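Local coordinates for protein threonine--tRNA ligase catalytic subunit (Aeropyrum pernix, PDB 3A32) that probably attaches threonine to tRNA(Thr) in two steps, first activating the amino acid with ATP and then transferring it to the acceptor end of the tRNA, at residues Asn93-Phe98 and Val107-Cys112. Residues are numbered along the deposited sequence; the frame is centred on the assembly and turned at random.
Sequences NNMYLF and VKPMNC. With ZN (zinc ion), chain G.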
loop_
_atom_site.group_PDB
_atom_site.type_symbol
_atom_site.label_atom_id
_atom_site.label_comp_id
_atom_site.label_asym_id
_atom_site.label_seq_id
_atom_site.Cartn_x
_atom_site.Cartn_y
_atom_site.Cartn_z
ATOM N N ASN A 93 -24.017 -16.634 1.648
ATOM C CA ASN A 93 -23.866 -17.458 0.447
ATOM C C ASN A 93 -22.784 -16.987 -0.545
ATOM O O ASN A 93 -22.237 -17.795 -1.300
ATOM C CB ASN A 93 -25.229 -17.663 -0.230
ATOM C CG ASN A 93 -26.119 -18.611 0.560
ATOM O OD1 ASN A 93 -27.203 -18.223 0.994
ATOM N ND2 ASN A 93 -25.641 -19.843 0.798
ATOM N N ASN A 94 -22.498 -15.687 -0.503
ATOM C CA ASN A 94 -21.402 -15.049 -1.225
ATOM C C ASN A 94 -20.117 -14.970 -0.398
ATOM O O ASN A 94 -19.164 -14.304 -0.779
ATOM C CB ASN A 94 -21.823 -13.628 -1.628
ATOM C CG ASN A 94 -23.112 -13.608 -2.485
ATOM O OD1 ASN A 94 -23.255 -14.391 -3.453
ATOM N ND2 ASN A 94 -24.054 -12.700 -2.136
ATOM N N MET A 95 -20.088 -15.618 0.756
ATOM C CA MET A 95 -18.910 -15.464 1.618
ATOM C C MET A 95 -18.053 -16.720 1.666
ATOM O O MET A 95 -18.580 -17.825 1.599
ATOM C CB MET A 95 -19.304 -15.020 3.041
ATOM C CG MET A 95 -20.036 -13.673 3.105
ATOM S SD MET A 95 -20.692 -13.242 4.763
ATOM C CE MET A 95 -19.183 -13.170 5.684
ATOM N N TYR A 96 -16.732 -16.545 1.768
ATOM C CA TYR A 96 -15.835 -17.658 2.013
ATOM C C TYR A 96 -15.694 -17.865 3.536
ATOM O O TYR A 96 -15.196 -16.984 4.260
ATOM C CB TYR A 96 -14.475 -17.416 1.339
ATOM C CG TYR A 96 -14.574 -17.247 -0.170
ATOM C CD1 TYR A 96 -15.193 -18.232 -0.969
ATOM C CD2 TYR A 96 -14.004 -16.141 -0.805
ATOM C CE1 TYR A 96 -15.249 -18.095 -2.370
ATOM C CE2 TYR A 96 -14.044 -16.002 -2.167
ATOM C CZ TYR A 96 -14.675 -16.970 -2.952
ATOM O OH TYR A 96 -14.726 -16.812 -4.327
ATOM N N LEU A 97 -16.173 -19.006 4.016
ATOM C CA LEU A 97 -16.267 -19.234 5.471
ATOM C C LEU A 97 -15.313 -20.322 5.918
ATOM O O LEU A 97 -15.048 -21.278 5.172
ATOM C CB LEU A 97 -17.680 -19.590 5.898
ATOM C CG LEU A 97 -18.705 -18.476 5.619
ATOM C CD1 LEU A 97 -20.102 -18.957 6.035
ATOM C CD2 LEU A 97 -18.328 -17.209 6.338
ATOM N N PHE A 98 -14.800 -20.179 7.127
ATOM C CA PHE A 98 -13.893 -21.186 7.653
ATOM C C PHE A 98 -13.970 -21.186 9.183
ATOM O O PHE A 98 -14.525 -20.274 9.818
ATOM C CB PHE A 98 -12.447 -21.001 7.105
ATOM C CG PHE A 98 -11.814 -19.667 7.463
ATOM C CD1 PHE A 98 -11.024 -19.534 8.623
ATOM C CD2 PHE A 98 -11.994 -18.547 6.643
ATOM C CE1 PHE A 98 -10.415 -18.287 8.997
ATOM C CE2 PHE A 98 -11.402 -17.271 6.994
ATOM C CZ PHE A 98 -10.619 -17.151 8.163
ATOM N N VAL A 107 -13.523 -14.652 5.230
ATOM C CA VAL A 107 -12.712 -13.725 4.497
ATOM C C VAL A 107 -13.649 -12.553 4.196
ATOM O O VAL A 107 -14.797 -12.739 3.711
ATOM C CB VAL A 107 -12.146 -14.393 3.207
ATOM C CG1 VAL A 107 -11.185 -13.473 2.489
ATOM C CG2 VAL A 107 -11.424 -15.726 3.592
ATOM N N LYS A 108 -13.192 -11.355 4.556
ATOM C CA LYS A 108 -13.954 -10.121 4.440
ATOM C C LYS A 108 -14.491 -9.942 3.014
ATOM O O LYS A 108 -13.700 -9.936 2.044
ATOM C CB LYS A 108 -13.009 -8.966 4.788
ATOM C CG LYS A 108 -13.560 -7.585 4.733
ATOM C CD LYS A 108 -12.536 -6.530 5.202
ATOM C CE LYS A 108 -11.368 -6.360 4.230
ATOM N NZ LYS A 108 -10.513 -5.232 4.734
ATOM N N PRO A 109 -15.832 -9.833 2.870
ATOM C CA PRO A 109 -16.408 -9.453 1.560
ATOM C C PRO A 109 -16.664 -7.947 1.414
ATOM O O PRO A 109 -16.854 -7.454 0.293
ATOM C CB PRO A 109 -17.742 -10.234 1.537
ATOM C CG PRO A 109 -18.166 -10.317 2.995
ATOM C CD PRO A 109 -16.900 -10.129 3.859
ATOM N N MET A 110 -16.670 -7.215 2.534
ATOM C CA MET A 110 -16.886 -5.773 2.502
ATOM C C MET A 110 -16.189 -5.137 3.676
ATOM O O MET A 110 -16.026 -5.800 4.709
ATOM C CB MET A 110 -18.390 -5.474 2.573
ATOM C CG MET A 110 -19.120 -5.989 3.828
ATOM S SD MET A 110 -20.955 -6.133 3.583
ATOM C CE MET A 110 -21.147 -5.380 1.940
ATOM N N ASN A 111 -15.787 -3.865 3.539
ATOM C CA ASN A 111 -15.039 -3.155 4.629
ATOM C C ASN A 111 -15.924 -2.434 5.609
ATOM O O ASN A 111 -15.477 -2.090 6.711
ATOM C CB ASN A 111 -14.043 -2.140 4.093
ATOM C CG ASN A 111 -13.144 -2.701 3.022
ATOM O OD1 ASN A 111 -13.138 -2.233 1.882
ATOM N ND2 ASN A 111 -12.375 -3.689 3.371
ATOM N N CYS A 112 -17.175 -2.198 5.207
ATOM C CA CYS A 112 -18.166 -1.416 5.996
ATOM C C CYS A 112 -18.250 -1.626 7.513
ATOM O O CYS A 112 -18.221 -0.634 8.246
ATOM C CB CYS A 112 -19.601 -1.532 5.387
ATOM S SG CYS A 112 -19.660 -2.064 3.635
HETATM ZN ZN ZN G . -19.647 -0.088 2.492
HETATM O O HOH W 1 -15.833 -13.787 1.625
HETATM O O HOH W 2 -18.699 0.199 0.728
#
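Between Tyr96 and Val107 a water stands where a second backbone hydrogen bond of an antiparallel pair would be expected. It accepts from Tyr96 N at 2.9 Å and donates to Val107 O at 2.6 Å, while the direct bond, from Val107 N to Tyr96 O, is kept at 3.0 Å. The inserted water marks the point where the two chains splay apart. Beta-branched Val107 suits the strand end: its chi1 of -175° puts CG2 anti to the carbonyl carbon, beside the backbone N. There Val107 CG2 meets the edge of the Phe98 ring, near the ring plane, 3.7 Å from CE2, and lies more loosely against CB of Tyr96. Both rings turn to the second subunit, where Tyr96 meets Phe98 of that chain and Phe98 meets its Tyr96; Val107 packs on its own counterpart there. Past the water, contact is purely apolar. CG of the flexible Met95 chain lies 3.8 Å from CG of Pro109, and the bend at chi3 (62°) brings CE to the same ring atom. Proline, lacking an N-H, fits a chain leaving the sheet, and Phe82 of helix 80-84 touches both side chains. The segment then runs to Cys112, whose soft sulfur, SG, binds zinc at 2.3 Å beside His166, His310 and a water. A beta-hairpin at the dimer interface thus leads into the zinc site of a class II threonyl-tRNA synthetase catalytic core.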